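Local structure of Esterase/lipase (Lactobacillus rhamnosus, 4N5H) at residues 118-121 with 122-126; 251-254 with 255-258; 213-216 with 217-220. The protein probably hydrolyses carboxylic ester bonds as an esterase of the alpha/beta hydrolase fold, and may also transfer acyl groups. The protein carries 1 engineered substitution. All blocks are in the same frame, centred on the assembly; numbering follows the deposited sequence.

Contact 1 of 3, residues 118-121 with 122-126; sequences DIFA and SLRWL
Ile-119 O is gripped twice by the next turn of its own helix, once by a main-chain N-H and once by a hydroxyl. Leu-123 N bonds to it at 3.0 Å, and Ser-122 OG comes in at 2.8 Å from Ile-119 O, in the carbonyl plane and on a lone pair. The serine can do this because chi1 of 74° sets OG between its own N and carbonyl carbon, turned back toward the preceding turn. The donor of a buried serine is thereby used without leaving the helix, a common way for helices to absorb a hydroxyl. The regular ladder runs from Ser-122 N to Asp-118 O at 3.0 Å through Arg-124 N to Phe-120 O, 2.8 Å and nearly straight at 168°, to Trp-125 N and Ala-121 O. Leu-123 CD1 lies over one face of the Phe-120 ring, 4.3 Å from its CD2. The charged ends find partners elsewhere in the chain: Asp-118 OD2 forms a salt bridge with Arg-105 and OD1 accepts from Gln-51, while Arg-124 donates to the carbonyls of Ser-171 and Arg-172. Trp-125 meets His-275 of the second subunit, and helix 112-129 packs on strands 98-102 and 66-72 and helix 147-158.

Contact 2 of 3, residues 251-254 with 255-258; sequences ALLK and VFDA
The Phe-256 ring takes Leu-252 on one face, one helical turn back, in a CH-pi contact. Leu-252 CG stands 3.9 Å from the centroid of the Phe-256 ring and only 15° off its normal. Both methyls share the approach, Leu-252 CD1 reaching Phe-256 CE1 at 3.7 Å and Leu-252 CD2 reaching Phe-256 CZ at 3.8 Å, so the isopropyl group spreads over the CE1-CZ side of the ring. With CG anti to the backbone N (chi1 -171°), Leu-252 is directed forward along the helix to meet a phenylalanine whose chi1 of -77° leads its ring back. Leu-253 CD2 approaches the same ring obliquely and more loosely, 4.4 Å from Phe-256 CD2. Leu-252, Leu-253 and Phe-256 lie on helix 246-258, the crossover helix of the beta-alpha-beta unit between parallel strands 235-240 and 263-268, and through Phe-235 and Tyr-263 the Phe-256 ring touches one residue of each strand. Under the side chains run the i to i+4 bonds, among them Phe-256 N to Leu-252 O at 2.8 Å and Asp-257 N to Leu-253 O at 2.9 Å. Val-255 packs against Phe-223 and Ser-224 of helix 223-226. Near the helix end, Ala-258 N still reaches Lys-254 O at 3.0 Å, and Asp-257 OD1 is hydrogen-bonded to the hydroxyl of Tyr-263, which thus touches the helix through both its ring and its oxygen.

Contact 3 of 3, residues 213-216 with 217-220; sequences GDQA and LVDH. Engineered in segment 217-220: Val-218 (natural residue Ala).
A capped single turn of helix, 215-218, makes this contact, with Asp-214 as its N-cap and His-220 two residues past its end. Asp-214 meets the turn with both backbone and side chain. Its carbonyl O accepts a good bond from Val-218 N at 3.0 Å (165°) and a weak one from Leu-217 N, bent to 128°. Its carboxylate, placed with CG anti to the backbone N (chi1 -178°), reaches forward over the first turn, where OD1 takes Ala-216 N at 2.9 Å; the N-H arrives from above the carboxylate plane. The aliphatic part of the same side chain brushes Leu-217, Asp-214 CB lying 4.1 Å from Leu-217 CG. On the outer side, Gln-215 folds at chi2 and runs alongside Val-218, an engineered residue in place of the natural alanine, with Gln-215 NE2 3.9 Å from Val-218 CG2. After Asp-219 N has bonded to Gln-215 O, a ring closes the turn in place of the next main-chain donor: His-220 ND1 gives its hydrogen to Ala-216 O at 2.7 Å, in the plane of both ring and carbonyl. His-220 and Leu-217 also rest on helix 162-168, and Asp-214 OD2 forms a salt bridge with Arg-113. The histidine bond would favour a proton on ND1, and says nothing of NE2. At the other end, the Asp-214 carboxylate is shared between a backbone N-H and a guanidinium, which would be expected to stabilise its negative charge.

How the contacts relate
Read from the N terminus, the three examples come in the order contact 1, contact 3, contact 2, strictly in series, with none nesting or crossing. None closes a loop, since the two segments of each follow directly on one another. Contact 1 belongs to a long helix against strands 66-72 and 98-102 of the sheet; contact 3 is a short surface turn leaning on helix 162-168; contact 2 lies on the crossover helix joining strands 235-240 and 263-268. Their centres are about 22 to 28 Å apart and none touches another, the nearest atoms of contacts 1 and 3 being about 11 Å apart. Those two are nevertheless tied, because Arg-113, the salt-bridge partner of Asp-214, lies on helix 112-129.

Contact 1 of 3, residues 118-121 with 122-126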
ATOM      1  N   ASP A 118      23.351 -15.306 -18.770  1.00 12.86           N
ATOM      2  CA  ASP A 118      22.138 -15.271 -17.907  1.00 12.25           C
ATOM      3  C   ASP A 118      20.881 -15.322 -18.735  1.00 12.72           C
ATOM      4  O   ASP A 118      19.961 -16.109 -18.473  1.00 12.74           O
ATOM      5  CB  ASP A 118      22.115 -14.018 -17.039  1.00 12.06           C
ATOM      6  CG  ASP A 118      23.161 -14.049 -15.919  1.00 12.92           C
ATOM      7  OD1 ASP A 118      23.775 -15.134 -15.661  1.00 14.44           O
ATOM      8  OD2 ASP A 118      23.376 -12.990 -15.284  1.00 14.64           O
ATOM      9  N   ILE A 119      20.847 -14.518 -19.786  1.00 11.73           N
ATOM     10  CA  ILE A 119      19.636 -14.558 -20.677  1.00 11.26           C
ATOM     11  C   ILE A 119      19.410 -15.905 -21.308  1.00 12.64           C
ATOM     12  O   ILE A 119      18.291 -16.445 -21.269  1.00 12.32           O
ATOM     13  CB  ILE A 119      19.652 -13.383 -21.701  1.00 11.60           C
ATOM     14  CG1 ILE A 119      19.645 -12.027 -21.055  1.00 13.68           C
ATOM     15  CG2 ILE A 119      18.552 -13.504 -22.673  1.00 12.04           C
ATOM     16  CD1 ILE A 119      20.051 -10.831 -21.908  1.00 15.87           C
ATOM     17  N   PHE A 120      20.477 -16.538 -21.847  1.00 12.19           N
ATOM     18  CA  PHE A 120      20.311 -17.861 -22.433  1.00 11.53           C
ATOM     19  C   PHE A 120      19.903 -18.908 -21.380  1.00 12.33           C
ATOM     20  O   PHE A 120      19.126 -19.807 -21.670  1.00 13.27           O
ATOM     21  CB  PHE A 120      21.585 -18.304 -23.162  1.00 12.42           C
ATOM     22  CG  PHE A 120      21.565 -17.968 -24.604  1.00 11.77           C
ATOM     23  CD1 PHE A 120      21.996 -16.679 -24.997  1.00 12.76           C
ATOM     24  CD2 PHE A 120      21.072 -18.856 -25.537  1.00 15.48           C
ATOM     25  CE1 PHE A 120      21.940 -16.321 -26.316  1.00 12.66           C
ATOM     26  CE2 PHE A 120      21.009 -18.521 -26.881  1.00 14.88           C
ATOM     27  CZ  PHE A 120      21.372 -17.240 -27.246  1.00 14.27           C
ATOM     28  N   ALA A 121      20.366 -18.756 -20.132  1.00 11.94           N
ATOM     29  CA  ALA A 121      19.916 -19.680 -19.091  1.00 11.34           C
ATOM     30  C   ALA A 121      18.441 -19.552 -18.761  1.00 11.34           C
ATOM     31  O   ALA A 121      17.735 -20.571 -18.574  1.00 12.30           O
ATOM     32  CB  ALA A 121      20.696 -19.438 -17.786  1.00 14.45           C
ATOM     33  N   SER A 122      17.920 -18.299 -18.799  1.00 11.96           N
ATOM     34  CA  SER A 122      16.468 -18.086 -18.622  1.00 11.98           C
ATOM     35  C   SER A 122      15.706 -18.667 -19.786  1.00 10.64           C
ATOM     36  O   SER A 122      14.646 -19.281 -19.577  1.00 11.84           O
ATOM     37  CB  SER A 122      16.105 -16.613 -18.437  1.00 11.84           C
ATOM     38  OG  SER A 122      16.180 -15.834 -19.606  1.00 11.43           O
ATOM     39  N   LEU A 123      16.239 -18.589 -20.997  1.00 12.31           N
ATOM     40  CA  LEU A 123      15.534 -19.192 -22.168  1.00 12.27           C
ATOM     41  C   LEU A 123      15.547 -20.723 -22.054  1.00 11.46           C
ATOM     42  O   LEU A 123      14.571 -21.382 -22.321  1.00 11.98           O
ATOM     43  CB  LEU A 123      16.235 -18.820 -23.493  1.00 12.67           C
ATOM     44  CG  LEU A 123      16.394 -17.329 -23.811  1.00 16.31           C
ATOM     45  CD1 LEU A 123      17.164 -17.133 -25.113  1.00 16.62           C
ATOM     46  CD2 LEU A 123      15.118 -16.678 -23.940  1.00 16.29           C
ATOM     47  N   ARG A 124      16.706 -21.306 -21.681  1.00 11.97           N
ATOM     48  CA  ARG A 124      16.820 -22.707 -21.455  1.00 12.99           C
ATOM     49  C   ARG A 124      15.877 -23.205 -20.371  1.00 13.35           C
ATOM     50  O   ARG A 124      15.213 -24.206 -20.540  1.00 14.30           O
ATOM     51  CB  ARG A 124      18.255 -23.130 -21.123  1.00 14.60           C
ATOM     52  CG  ARG A 124      18.475 -24.626 -21.307  1.00 19.41           C
ATOM     53  CD  ARG A 124      20.006 -25.017 -21.337  1.00 22.07           C
ATOM     54  NE  ARG A 124      20.796 -23.972 -22.013  1.00 25.59           N
ATOM     55  CZ  ARG A 124      20.910 -23.825 -23.330  1.00 33.86           C
ATOM     56  NH1 ARG A 124      20.425 -24.760 -24.149  1.00 36.86           N
ATOM     57  NH2 ARG A 124      21.553 -22.759 -23.816  1.00 39.33           N
ATOM     58  N   TRP A 125      15.797 -22.498 -19.245  1.00 11.86           N
ATOM     59  CA  TRP A 125      14.813 -22.804 -18.242  1.00 11.89           C
ATOM     60  C   TRP A 125      13.412 -22.855 -18.830  1.00 13.30           C
ATOM     61  O   TRP A 125      12.645 -23.802 -18.616  1.00 13.03           O
ATOM     62  CB  TRP A 125      14.886 -21.762 -17.126  1.00 12.59           C
ATOM     63  CG  TRP A 125      14.041 -22.123 -15.930  1.00 13.24           C
ATOM     64  CD1 TRP A 125      14.430 -22.786 -14.803  1.00 12.60           C
ATOM     65  CD2 TRP A 125      12.670 -21.819 -15.749  1.00 12.85           C
ATOM     66  NE1 TRP A 125      13.395 -22.924 -13.941  1.00 12.66           N
ATOM     67  CE2 TRP A 125      12.303 -22.280 -14.458  1.00 12.63           C
ATOM     68  CE3 TRP A 125      11.721 -21.130 -16.519  1.00 13.14           C
ATOM     69  CZ2 TRP A 125      11.004 -22.178 -13.977  1.00 12.39           C
ATOM     70  CZ3 TRP A 125      10.452 -21.001 -15.997  1.00 12.43           C
ATOM     71  CH2 TRP A 125      10.099 -21.554 -14.781  1.00 12.61           C
ATOM     72  N   LEU A 126      13.068 -21.830 -19.581  1.00 11.49           N
ATOM     73  CA  LEU A 126      11.718 -21.792 -20.160  1.00 10.80           C
ATOM     74  C   LEU A 126      11.501 -22.973 -21.134  1.00 12.03           C
ATOM     75  O   LEU A 126      10.377 -23.513 -21.235  1.00 12.35           O
ATOM     76  CB  LEU A 126      11.486 -20.441 -20.860  1.00 12.13           C
ATOM     77  CG  LEU A 126      10.011 -20.102 -21.165  1.00 11.99           C
ATOM     78  CD1 LEU A 126       9.206 -19.844 -19.913  1.00 12.70           C
ATOM     79  CD2 LEU A 126       9.976 -18.820 -22.039  1.00 13.67           C
TER

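Contact 2 of 3, residues 251-254 with 255-258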
ATOM      1  N   ALA A 251      20.872   4.324 -37.161  1.00 18.29           N
ATOM      2  CA  ALA A 251      22.064   3.490 -37.426  1.00 19.84           C
ATOM      3  C   ALA A 251      21.663   2.064 -37.651  1.00 21.15           C
ATOM      4  O   ALA A 251      22.154   1.391 -38.593  1.00 19.20           O
ATOM      5  CB  ALA A 251      23.070   3.572 -36.298  1.00 19.90           C
ATOM      6  N   LEU A 252      20.776   1.522 -36.797  1.00 17.62           N
ATOM      7  CA  LEU A 252      20.309   0.168 -37.003  1.00 18.39           C
ATOM      8  C   LEU A 252      19.588  -0.091 -38.298  1.00 16.80           C
ATOM      9  O   LEU A 252      19.741  -1.141 -38.931  1.00 18.40           O
ATOM     10  CB  LEU A 252      19.348  -0.259 -35.864  1.00 18.71           C
ATOM     11  CG  LEU A 252      18.979  -1.707 -35.885  1.00 18.60           C
ATOM     12  CD1 LEU A 252      20.198  -2.631 -35.891  1.00 20.19           C
ATOM     13  CD2 LEU A 252      18.203  -1.985 -34.560  1.00 18.69           C
ATOM     14  N   LEU A 253      18.793   0.879 -38.771  1.00 18.19           N
ATOM     15  CA  LEU A 253      18.148   0.654 -40.022  1.00 16.44           C
ATOM     16  C   LEU A 253      19.198   0.443 -41.197  1.00 15.81           C
ATOM     17  O   LEU A 253      18.995  -0.356 -42.076  1.00 18.32           O
ATOM     18  CB  LEU A 253      17.247   1.816 -40.370  1.00 19.36           C
ATOM     19  CG  LEU A 253      15.959   1.972 -39.568  1.00 19.62           C
ATOM     20  CD1 LEU A 253      15.372   3.344 -39.912  1.00 23.83           C
ATOM     21  CD2 LEU A 253      15.046   0.849 -39.893  1.00 21.93           C
ATOM     22  N   LYS A 254      20.229   1.226 -41.172  1.00 18.54           N
ATOM     23  CA  LYS A 254      21.268   1.090 -42.158  1.00 20.38           C
ATOM     24  C   LYS A 254      21.918  -0.285 -42.085  1.00 19.86           C
ATOM     25  O   LYS A 254      22.235  -0.887 -43.092  1.00 20.52           O
ATOM     26  CB  LYS A 254      22.330   2.189 -42.001  1.00 22.67           C
ATOM     27  CG  LYS A 254      21.809   3.537 -42.424  1.00 27.87           C
ATOM     28  CD  LYS A 254      22.818   4.604 -42.025  1.00 32.06           C
ATOM     29  CE  LYS A 254      22.284   5.933 -42.483  1.00 40.52           C
ATOM     30  NZ  LYS A 254      22.861   6.923 -41.553  1.00 45.39           N
ATOM     31  N   VAL A 255      22.172  -0.776 -40.872  1.00 22.05           N
ATOM     32  CA  VAL A 255      22.667  -2.181 -40.700  1.00 19.35           C
ATOM     33  C   VAL A 255      21.701  -3.214 -41.211  1.00 17.84           C
ATOM     34  O   VAL A 255      22.095  -4.181 -41.927  1.00 19.40           O
ATOM     35  CB  VAL A 255      23.008  -2.510 -39.233  1.00 17.50           C
ATOM     36  CG1 VAL A 255      23.451  -3.961 -39.120  1.00 18.60           C
ATOM     37  CG2 VAL A 255      24.013  -1.512 -38.710  1.00 20.18           C
ATOM     38  N   PHE A 256      20.389  -3.008 -40.925  1.00 17.76           N
ATOM     39  CA  PHE A 256      19.378  -3.875 -41.435  1.00 17.03           C
ATOM     40  C   PHE A 256      19.415  -3.916 -42.987  1.00 22.86           C
ATOM     41  O   PHE A 256      19.381  -4.987 -43.609  1.00 20.17           O
ATOM     42  CB  PHE A 256      18.009  -3.430 -41.020  1.00 18.10           C
ATOM     43  CG  PHE A 256      17.600  -3.746 -39.543  1.00 17.65           C
ATOM     44  CD1 PHE A 256      18.274  -4.661 -38.723  1.00 19.43           C
ATOM     45  CD2 PHE A 256      16.383  -3.212 -39.076  1.00 18.64           C
ATOM     46  CE1 PHE A 256      17.785  -4.934 -37.444  1.00 18.07           C
ATOM     47  CE2 PHE A 256      15.894  -3.534 -37.813  1.00 19.07           C
ATOM     48  CZ  PHE A 256      16.582  -4.420 -37.015  1.00 16.51           C
ATOM     49  N   ASP A 257      19.488  -2.735 -43.593  1.00 19.65           N
ATOM     50  CA  ASP A 257      19.413  -2.658 -45.057  1.00 20.41           C
ATOM     51  C   ASP A 257      20.608  -3.318 -45.670  1.00 19.36           C
ATOM     52  O   ASP A 257      20.456  -4.089 -46.604  1.00 23.62           O
ATOM     53  CB  ASP A 257      19.234  -1.201 -45.482  1.00 22.29           C
ATOM     54  CG  ASP A 257      17.819  -0.653 -45.176  1.00 20.97           C
ATOM     55  OD1 ASP A 257      16.851  -1.456 -45.052  1.00 23.68           O
ATOM     56  OD2 ASP A 257      17.715   0.574 -45.197  1.00 25.50           O
ATOM     57  N   ALA A 258      21.777  -3.083 -45.105  1.00 19.38           N
ATOM     58  CA  ALA A 258      23.042  -3.652 -45.650  1.00 22.21           C
ATOM     59  C   ALA A 258      23.137  -5.152 -45.547  1.00 24.18           C
ATOM     60  O   ALA A 258      23.763  -5.853 -46.419  1.00 22.29           O
ATOM     61  CB  ALA A 258      24.169  -2.999 -44.940  1.00 22.08           C
TER

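Contact 3 of 3, residues 213-216 with 217-220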
ATOM      1  N   GLY A 213      37.454  -6.083 -21.108  1.00 22.12           N
ATOM      2  CA  GLY A 213      38.819  -6.209 -21.693  1.00 24.43           C
ATOM      3  C   GLY A 213      38.989  -7.357 -22.683  1.00 21.60           C
ATOM      4  O   GLY A 213      40.061  -7.564 -23.316  1.00 20.18           O
ATOM      5  N   ASP A 214      37.937  -8.143 -22.883  1.00 17.07           N
ATOM      6  CA  ASP A 214      38.054  -9.270 -23.794  1.00 14.96           C
ATOM      7  C   ASP A 214      37.880  -8.772 -25.202  1.00 16.51           C
ATOM      8  O   ASP A 214      36.762  -8.325 -25.620  1.00 16.27           O
ATOM      9  CB  ASP A 214      36.947 -10.292 -23.444  1.00 15.66           C
ATOM     10  CG  ASP A 214      36.952 -11.544 -24.254  1.00 18.66           C
ATOM     11  OD1 ASP A 214      37.544 -11.605 -25.341  1.00 19.28           O
ATOM     12  OD2 ASP A 214      36.277 -12.527 -23.767  1.00 20.58           O
ATOM     13  N   GLN A 215      38.908  -8.906 -26.050  1.00 16.80           N
ATOM     14  CA  GLN A 215      38.838  -8.442 -27.417  1.00 16.63           C
ATOM     15  C   GLN A 215      37.825  -9.160 -28.271  1.00 17.96           C
ATOM     16  O   GLN A 215      37.330  -8.558 -29.214  1.00 18.78           O
ATOM     17  CB  GLN A 215      40.255  -8.497 -28.117  1.00 20.87           C
ATOM     18  CG  GLN A 215      41.137  -7.628 -27.350  1.00 26.18           C
ATOM     19  CD  GLN A 215      40.775  -6.157 -27.380  1.00 30.36           C
ATOM     20  OE1 GLN A 215      40.610  -5.620 -28.456  1.00 31.31           O
ATOM     21  NE2 GLN A 215      40.580  -5.538 -26.234  1.00 33.67           N
ATOM     22  N   ALA A 216      37.498 -10.428 -27.944  1.00 15.77           N
ATOM     23  CA  ALA A 216      36.445 -11.084 -28.646  1.00 17.32           C
ATOM     24  C   ALA A 216      35.094 -10.434 -28.367  1.00 15.69           C
ATOM     25  O   ALA A 216      34.253 -10.464 -29.268  1.00 18.49           O
ATOM     26  CB  ALA A 216      36.356 -12.558 -28.295  1.00 17.41           C
ATOM     27  N   LEU A 217      34.891  -9.867 -27.200  1.00 15.46           N
ATOM     28  CA  LEU A 217      33.645  -9.137 -26.911  1.00 15.17           C
ATOM     29  C   LEU A 217      33.661  -7.789 -27.629  1.00 16.61           C
ATOM     30  O   LEU A 217      32.696  -7.334 -28.210  1.00 15.54           O
ATOM     31  CB  LEU A 217      33.410  -8.989 -25.420  1.00 16.12           C
ATOM     32  CG  LEU A 217      33.049 -10.316 -24.693  1.00 17.41           C
ATOM     33  CD1 LEU A 217      32.852 -10.066 -23.242  1.00 17.48           C
ATOM     34  CD2 LEU A 217      31.880 -11.084 -25.364  1.00 19.99           C
ATOM     35  N   VAL A 218      34.831  -7.136 -27.582  1.00 15.71           N
ATOM     36  CA  VAL A 218      34.977  -5.855 -28.338  1.00 15.98           C
ATOM     37  C   VAL A 218      34.578  -6.058 -29.771  1.00 19.29           C
ATOM     38  O   VAL A 218      33.837  -5.173 -30.298  1.00 19.90           O
ATOM     39  CB  VAL A 218      36.434  -5.254 -28.208  1.00 17.95           C
ATOM     40  CG1 VAL A 218      36.601  -4.070 -29.196  1.00 21.59           C
ATOM     41  CG2 VAL A 218      36.803  -4.920 -26.771  1.00 18.68           C
ATOM     42  N   ASP A 219      34.960  -7.184 -30.399  1.00 17.54           N
ATOM     43  CA  ASP A 219      34.654  -7.487 -31.787  1.00 20.09           C
ATOM     44  C   ASP A 219      33.255  -7.998 -32.060  1.00 19.00           C
ATOM     45  O   ASP A 219      32.888  -8.205 -33.237  1.00 19.03           O
ATOM     46  CB  ASP A 219      35.678  -8.521 -32.375  1.00 24.49           C
ATOM     47  CG  ASP A 219      37.154  -7.934 -32.485  1.00 30.68           C
ATOM     48  OD1 ASP A 219      37.331  -6.752 -32.363  1.00 31.68           O
ATOM     49  OD2 ASP A 219      38.095  -8.743 -32.543  1.00 33.61           O
ATOM     50  N   HIS A 220      32.458  -8.150 -30.976  1.00 18.71           N
ATOM     51  CA  HIS A 220      31.081  -8.635 -31.134  1.00 17.41           C
ATOM     52  C   HIS A 220      30.104  -7.898 -30.155  1.00 19.29           C
ATOM     53  O   HIS A 220      29.180  -8.552 -29.666  1.00 19.75           O
ATOM     54  CB  HIS A 220      31.048 -10.120 -30.891  1.00 17.40           C
ATOM     55  CG  HIS A 220      31.830 -10.899 -31.851  1.00 21.00           C
ATOM     56  ND1 HIS A 220      33.189 -11.130 -31.684  1.00 20.20           N
ATOM     57  CD2 HIS A 220      31.522 -11.369 -33.078  1.00 24.20           C
ATOM     58  CE1 HIS A 220      33.649 -11.787 -32.736  1.00 23.40           C
ATOM     59  NE2 HIS A 220      32.666 -11.946 -33.592  1.00 24.74           N
TER